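Local coordinates for protein glucanase (Clostridium thermocellum, PDB 5GXX) that probably hydrolyses internal beta-1,4-glucosidic bonds of cellulose as a family 9 endoglucanase of the clostridial cellulosome, at residues A287-P290 against A294-D297; S334-A339 against G420-L425. The protein carries 1 engineered substitution. One frame throughout, in Å; residues are numbered along the deposited sequence.

In the fold
Both contacts lie in the family 9 catalytic region, with centres about 17 Å apart. Contact 1 folds the loop between helices 263-276 and 301-318 back on itself, and contact 2 crosses helix 322-340 with helix 412-429. They meet through Gln335: its OE1 accepts a probable hydrogen bond of 2.8 Å from Ala294 N, while its NE2 donates to Gly292 O in the turn of the loop. The Tyr288 ring packs beside this amide. Asp396 adds a second join, its OD1 bonding both Thr289 OG1 and Tyr338 OH. Helix 322-340 thus carries the loop along one flank and, in contact 2, meets helix 412-429 through Ile336 among others.

Contact 1: residues A287-P290 against A294-D297; sequences AYTP and AHLD
Ala287 and His295 supply the direct backbone bond that ties the two arms of this loop together. His295 N donates to Ala287 O over 2.8 Å in an almost straight bond (176° at the hydrogen), although the donor lies 29° out of the carbonyl plane. Beside it a water accepts from Ala287 N at 3.0 Å and donates to His295 O at 3.2 Å, so the same two residues are joined twice, once directly and once through solvent. The short Ala287 side chain packs beside this bridge, its CB 3.6 Å from His295 O.

Apolar contacts follow next to the bonded backbones. The Tyr288 ring lies flat against Ala294, whose CA stands 3.9 Å from the ring centroid, close to the normal, as a CH-pi contact. Ala294 CB reaches over the same ring toward its phenol end, 3.8 Å from Tyr288 CZ. A residue as short as alanine lets backbone and methyl together lie on the aromatic face. Thr289 CG2 approaches His295 CD2 at 3.7 Å, meeting the imidazole obliquely, and the two side chains cross at about a right angle. With chi1 of 74°, Thr289 sets its methyl beside its own backbone N, toward the histidine, and leaves OG1 for Leu293 N and Asp396.

Polar ends are held by neighbours in the fold. Tyr288 OH bonds Trp276 O at the end of helix 263-276, and His295 NE2 bonds Pro392 O, fixing each ring at its far end while its carbons pack inside the contact.

Tyr288 and Ala294, CA atoms 4.5 Å apart, form a single antiparallel bridge whose hydrogen bond is made by their neighbours: a hairpin-like reversal in a loop joining two helices of the (alpha/alpha)6 barrel characteristic of family 9 glycoside hydrolases.

Contact 2: residues S334-A339 against G420-L425; sequences SQIDYA and GALCRL
Ile336 meets Ala421, Leu422 and Leu425, and no other residue of 334-339 makes close contact with 420-425. Just before it, Gln335 takes no part in this interface; its amide serves contact 1, and its NE2 also donates to Ser334 OG at 3.0 Å, nearly within the amide plane, which helps to fix the amide's rotation.

At Ile336 the beta branch divides the work. CG1 lies beside the backbone N (chi1 -59°) and carries CD1 to 3.4 Å from Ala421 CB, tighter than usual for two carbons. The other branch, CG2, touches Leu425 CD1 at 3.7 Å and Leu422 CD2 at 3.9 Å. Ile336 and Leu425 run alongside one another, head to tail. Alanine suits the closest point because it has only a methyl, while the longer leucines reach across to Ile336 CG2; Leu422 also packs on Ala10 and Ala14 of helix 7-20, and Leu425 on Phe313.

The short helical segments pass 10.8 Å apart at 105°. Within them Ile336 supplies all the contacts from its helix, while Tyr329 and Lys333, earlier on it, also meet Leu425: an apolar helix-helix contact within the (alpha/alpha)6 barrel of the family 9 catalytic domain.

Contact 1: residues A287-P290 against A294-D297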
ATOM      1  N   ALA A 287      20.394  14.985 -46.202  1.00 10.49           N
ATOM      2  CA  ALA A 287      18.956  15.114 -46.419  1.00 10.97           C
ATOM      3  C   ALA A 287      18.533  16.540 -46.101  1.00 11.23           C
ATOM      4  O   ALA A 287      19.051  17.179 -45.188  1.00 10.47           O
ATOM      5  CB  ALA A 287      18.164  14.155 -45.527  1.00 11.80           C
ATOM      6  N   TYR A 288      17.567  17.022 -46.875  1.00 10.37           N
ATOM      7  CA  TYR A 288      16.970  18.321 -46.606  1.00  9.92           C
ATOM      8  C   TYR A 288      15.473  18.159 -46.395  1.00 10.59           C
ATOM      9  O   TYR A 288      14.796  17.429 -47.126  1.00 10.08           O
ATOM     10  CB  TYR A 288      17.166  19.271 -47.789  1.00 10.61           C
ATOM     11  CG  TYR A 288      18.347  20.189 -47.646  1.00  8.59           C
ATOM     12  CD1 TYR A 288      19.632  19.795 -48.022  1.00  9.27           C
ATOM     13  CD2 TYR A 288      18.170  21.444 -47.077  1.00  8.75           C
ATOM     14  CE1 TYR A 288      20.710  20.663 -47.881  1.00  8.20           C
ATOM     15  CE2 TYR A 288      19.244  22.299 -46.903  1.00  7.79           C
ATOM     16  CZ  TYR A 288      20.507  21.919 -47.320  1.00  8.37           C
ATOM     17  OH  TYR A 288      21.546  22.806 -47.120  1.00 10.94           O
ATOM     18  N   THR A 289      14.935  18.855 -45.405  1.00  9.10           N
ATOM     19  CA  THR A 289      13.464  18.965 -45.370  1.00  9.30           C
ATOM     20  C   THR A 289      12.965  19.833 -46.533  1.00 10.52           C
ATOM     21  O   THR A 289      13.708  20.674 -47.056  1.00 11.13           O
ATOM     22  CB  THR A 289      12.921  19.569 -44.053  1.00 10.10           C
ATOM     23  OG1 THR A 289      13.190  20.980 -44.039  1.00 10.22           O
ATOM     24  CG2 THR A 289      13.576  18.932 -42.845  1.00  9.48           C
ATOM     25  N   PRO A 290      11.702  19.622 -46.944  1.00  8.44           N
ATOM     26  CA  PRO A 290      11.170  20.466 -48.016  1.00  9.54           C
ATOM     27  C   PRO A 290      11.184  21.936 -47.628  1.00 10.05           C
ATOM     28  O   PRO A 290      11.337  22.794 -48.505  1.00 10.95           O
ATOM     29  CB  PRO A 290       9.745  19.945 -48.188  1.00 10.39           C
ATOM     30  CG  PRO A 290       9.824  18.488 -47.809  1.00 10.72           C
ATOM     31  CD  PRO A 290      10.778  18.514 -46.617  1.00  9.87           C
ATOM     32  N   ALA A 294      18.645  21.502 -43.377  1.00  9.57           N
ATOM     33  CA  ALA A 294      19.564  20.374 -43.596  1.00  8.66           C
ATOM     34  C   ALA A 294      19.340  19.479 -42.389  1.00  8.52           C
ATOM     35  O   ALA A 294      19.478  19.947 -41.252  1.00 10.08           O
ATOM     36  CB  ALA A 294      21.033  20.860 -43.731  1.00 10.01           C
ATOM     37  N   HIS A 295      18.959  18.224 -42.630  1.00  8.96           N
ATOM     38  CA  HIS A 295      18.449  17.339 -41.579  1.00 10.24           C
ATOM     39  C   HIS A 295      19.313  16.073 -41.477  1.00  9.87           C
ATOM     40  O   HIS A 295      19.161  15.098 -42.238  1.00 11.52           O
ATOM     41  CB  HIS A 295      16.982  16.992 -41.876  1.00 10.21           C
ATOM     42  CG  HIS A 295      16.179  16.601 -40.671  1.00 10.14           C
ATOM     43  ND1 HIS A 295      16.323  15.376 -40.053  1.00 14.26           N
ATOM     44  CD2 HIS A 295      15.198  17.256 -40.003  1.00 10.82           C
ATOM     45  CE1 HIS A 295      15.478  15.306 -39.041  1.00 11.05           C
ATOM     46  NE2 HIS A 295      14.794  16.438 -38.977  1.00 10.31           N
ATOM     47  N   LEU A 296      20.272  16.112 -40.558  1.00 10.85           N
ATOM     48  CA  LEU A 296      21.296  15.074 -40.548  1.00 11.05           C
ATOM     49  C   LEU A 296      20.836  13.749 -39.963  1.00 13.16           C
ATOM     50  O   LEU A 296      21.249  12.692 -40.458  1.00 14.20           O
ATOM     51  CB  LEU A 296      22.582  15.554 -39.849  1.00 10.91           C
ATOM     52  CG  LEU A 296      23.768  14.574 -39.785  1.00 10.41           C
ATOM     53  CD1 LEU A 296      24.322  14.415 -41.203  1.00 10.41           C
ATOM     54  CD2 LEU A 296      24.789  15.108 -38.795  1.00 11.58           C
ATOM     55  N   ASP A 297      20.005  13.822 -38.924  1.00 12.20           N
ATOM     56  CA  ASP A 297      19.640  12.633 -38.177  1.00 14.34           C
ATOM     57  C   ASP A 297      18.364  12.946 -37.426  1.00 15.54           C
ATOM     58  O   ASP A 297      17.989  14.107 -37.306  1.00 13.92           O
ATOM     59  CB  ASP A 297      20.775  12.303 -37.198  1.00 15.28           C
ATOM     60  CG  ASP A 297      20.736  10.866 -36.671  1.00 19.18           C
ATOM     61  OD1 ASP A 297      20.334   9.931 -37.388  1.00 24.45           O
ATOM     62  OD2 ASP A 297      21.112  10.659 -35.504  1.00 29.33           O
TER
HETATM   63  O   HOH W   1      20.931  13.065 -44.004  1.00 23.92           O

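Contact 2: residues S334-A339 against G420-L425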
ATOM      1  N   SER A 334      20.668  30.550 -43.994  1.00 11.09           N
ATOM      2  CA  SER A 334      19.404  29.855 -44.195  1.00 12.14           C
ATOM      3  C   SER A 334      19.093  28.908 -43.041  1.00 11.43           C
ATOM      4  O   SER A 334      17.936  28.718 -42.671  1.00 12.35           O
ATOM      5  CB  SER A 334      19.367  29.110 -45.536  1.00 12.87           C
ATOM      6  OG  SER A 334      20.100  27.906 -45.489  1.00 15.73           O
ATOM      7  N   GLN A 335      20.141  28.304 -42.479  1.00 11.31           N
ATOM      8  CA  GLN A 335      19.898  27.369 -41.377  1.00 10.24           C
ATOM      9  C   GLN A 335      19.573  28.079 -40.068  1.00 10.23           C
ATOM     10  O   GLN A 335      18.682  27.661 -39.329  1.00 10.89           O
ATOM     11  CB  GLN A 335      21.088  26.426 -41.166  1.00  9.13           C
ATOM     12  CG  GLN A 335      21.415  25.616 -42.420  1.00  8.65           C
ATOM     13  CD  GLN A 335      20.228  24.837 -42.945  1.00 11.03           C
ATOM     14  OE1 GLN A 335      19.792  23.862 -42.330  1.00 11.35           O
ATOM     15  NE2 GLN A 335      19.717  25.247 -44.094  1.00 11.06           N
ATOM     16  N   ILE A 336      20.287  29.162 -39.783  1.00 11.10           N
ATOM     17  CA  ILE A 336      19.946  29.941 -38.606  1.00 10.46           C
ATOM     18  C   ILE A 336      18.529  30.510 -38.725  1.00 10.41           C
ATOM     19  O   ILE A 336      17.741  30.442 -37.783  1.00 11.31           O
ATOM     20  CB  ILE A 336      20.987  31.068 -38.350  1.00 11.82           C
ATOM     21  CG1 ILE A 336      22.407  30.498 -38.162  1.00 12.00           C
ATOM     22  CG2 ILE A 336      20.523  31.953 -37.176  1.00 11.59           C
ATOM     23  CD1 ILE A 336      22.523  29.394 -37.110  1.00 15.10           C
ATOM     24  N   ASP A 337      18.212  31.047 -39.908  1.00 10.86           N
ATOM     25  CA  ASP A 337      16.888  31.667 -40.071  1.00 11.72           C
ATOM     26  C   ASP A 337      15.775  30.637 -39.945  1.00 11.03           C
ATOM     27  O   ASP A 337      14.721  30.932 -39.384  1.00 11.44           O
ATOM     28  CB  ASP A 337      16.752  32.457 -41.385  1.00 11.46           C
ATOM     29  CG  ASP A 337      17.597  33.731 -41.397  1.00 13.03           C
ATOM     30  OD1 ASP A 337      18.138  34.121 -40.340  1.00 14.18           O
ATOM     31  OD2 ASP A 337      17.733  34.314 -42.503  1.00 15.67           O
ATOM     32  N   TYR A 338      16.020  29.411 -40.415  1.00 10.78           N
ATOM     33  CA  TYR A 338      15.042  28.345 -40.213  1.00 10.32           C
ATOM     34  C   TYR A 338      14.765  28.152 -38.727  1.00 10.60           C
ATOM     35  O   TYR A 338      13.619  28.117 -38.295  1.00 11.42           O
ATOM     36  CB  TYR A 338      15.502  27.025 -40.849  1.00 11.14           C
ATOM     37  CG  TYR A 338      14.463  25.926 -40.799  1.00  8.49           C
ATOM     38  CD1 TYR A 338      14.104  25.339 -39.594  1.00 10.58           C
ATOM     39  CD2 TYR A 338      13.796  25.506 -41.946  1.00 10.84           C
ATOM     40  CE1 TYR A 338      13.143  24.338 -39.523  1.00 11.91           C
ATOM     41  CE2 TYR A 338      12.840  24.502 -41.888  1.00  9.52           C
ATOM     42  CZ  TYR A 338      12.544  23.897 -40.677  1.00  9.61           C
ATOM     43  OH  TYR A 338      11.566  22.931 -40.552  1.00 10.37           O
ATOM     44  N   ALA A 339      15.826  28.074 -37.929  1.00 10.88           N
ATOM     45  CA  ALA A 339      15.672  27.912 -36.475  1.00 10.32           C
ATOM     46  C   ALA A 339      14.904  29.047 -35.794  1.00 11.54           C
ATOM     47  O   ALA A 339      14.232  28.838 -34.778  1.00 11.55           O
ATOM     48  CB  ALA A 339      17.053  27.756 -35.847  1.00 10.19           C
ATOM     49  N   GLY A 420      27.779  30.729 -31.772  1.00 10.80           N
ATOM     50  CA  GLY A 420      28.806  31.238 -32.685  1.00 11.70           C
ATOM     51  C   GLY A 420      28.193  31.811 -33.952  1.00 11.07           C
ATOM     52  O   GLY A 420      28.553  32.898 -34.418  1.00 12.91           O
ATOM     53  N   ALA A 421      27.232  31.103 -34.531  1.00 11.69           N
ATOM     54  CA  ALA A 421      26.517  31.627 -35.698  1.00 10.96           C
ATOM     55  C   ALA A 421      25.710  32.906 -35.452  1.00 11.85           C
ATOM     56  O   ALA A 421      25.699  33.810 -36.301  1.00 12.15           O
ATOM     57  CB  ALA A 421      25.669  30.513 -36.287  1.00 11.90           C
ATOM     58  N   LEU A 422      25.067  33.016 -34.290  1.00 11.38           N
ATOM     59  CA  LEU A 422      24.380  34.259 -33.928  1.00 13.40           C
ATOM     60  C   LEU A 422      25.376  35.404 -33.719  1.00 14.61           C
ATOM     61  O   LEU A 422      25.092  36.550 -34.080  1.00 15.92           O
ATOM     62  CB  LEU A 422      23.489  34.091 -32.696  1.00 13.23           C
ATOM     63  CG  LEU A 422      22.302  33.140 -32.842  1.00 12.32           C
ATOM     64  CD1 LEU A 422      21.678  32.816 -31.475  1.00 12.59           C
ATOM     65  CD2 LEU A 422      21.261  33.734 -33.802  1.00 14.34           C
ATOM     66  N   CYS A 423      26.534  35.104 -33.148  1.00 14.08           N
ATOM     67  CA  CYS A 423      27.596  36.117 -33.083  1.00 15.00           C
ATOM     68  C   CYS A 423      27.922  36.670 -34.471  1.00 15.20           C
ATOM     69  O   CYS A 423      28.006  37.888 -34.640  1.00 15.22           O
ATOM     70  CB  CYS A 423      28.878  35.561 -32.467  1.00 14.14           C
ATOM     71  SG  CYS A 423      28.798  35.317 -30.690  1.00 14.20           S
ATOM     72  N   ARG A 424      28.105  35.800 -35.464  1.00 13.65           N
ATOM     73  CA  ARG A 424      28.383  36.254 -36.823  1.00 14.10           C
ATOM     74  C   ARG A 424      27.258  37.131 -37.373  1.00 14.43           C
ATOM     75  O   ARG A 424      27.507  38.176 -37.994  1.00 14.51           O
ATOM     76  CB  ARG A 424      28.603  35.045 -37.741  1.00 14.05           C
ATOM     77  CG  ARG A 424      28.842  35.391 -39.209  1.00 14.13           C
ATOM     78  CD  ARG A 424      29.984  36.397 -39.382  1.00 15.09           C
ATOM     79  NE  ARG A 424      30.241  36.588 -40.806  1.00 15.58           N
ATOM     80  CZ  ARG A 424      29.452  37.304 -41.611  1.00 16.40           C
ATOM     81  NH1 ARG A 424      28.375  37.940 -41.151  1.00 18.51           N
ATOM     82  NH2 ARG A 424      29.748  37.391 -42.903  1.00 19.93           N
ATOM     83  N   LEU A 425      26.010  36.722 -37.148  1.00 13.23           N
ATOM     84  CA  LEU A 425      24.898  37.452 -37.743  1.00 14.68           C
ATOM     85  C   LEU A 425      24.642  38.791 -37.059  1.00 15.86           C
ATOM     86  O   LEU A 425      24.331  39.784 -37.727  1.00 15.98           O
ATOM     87  CB  LEU A 425      23.654  36.568 -37.801  1.00 13.26           C
ATOM     88  CG  LEU A 425      23.745  35.570 -38.958  1.00 11.54           C
ATOM     89  CD1 LEU A 425      22.858  34.353 -38.698  1.00 12.08           C
ATOM     90  CD2 LEU A 425      23.431  36.225 -40.313  1.00 13.18           C
TER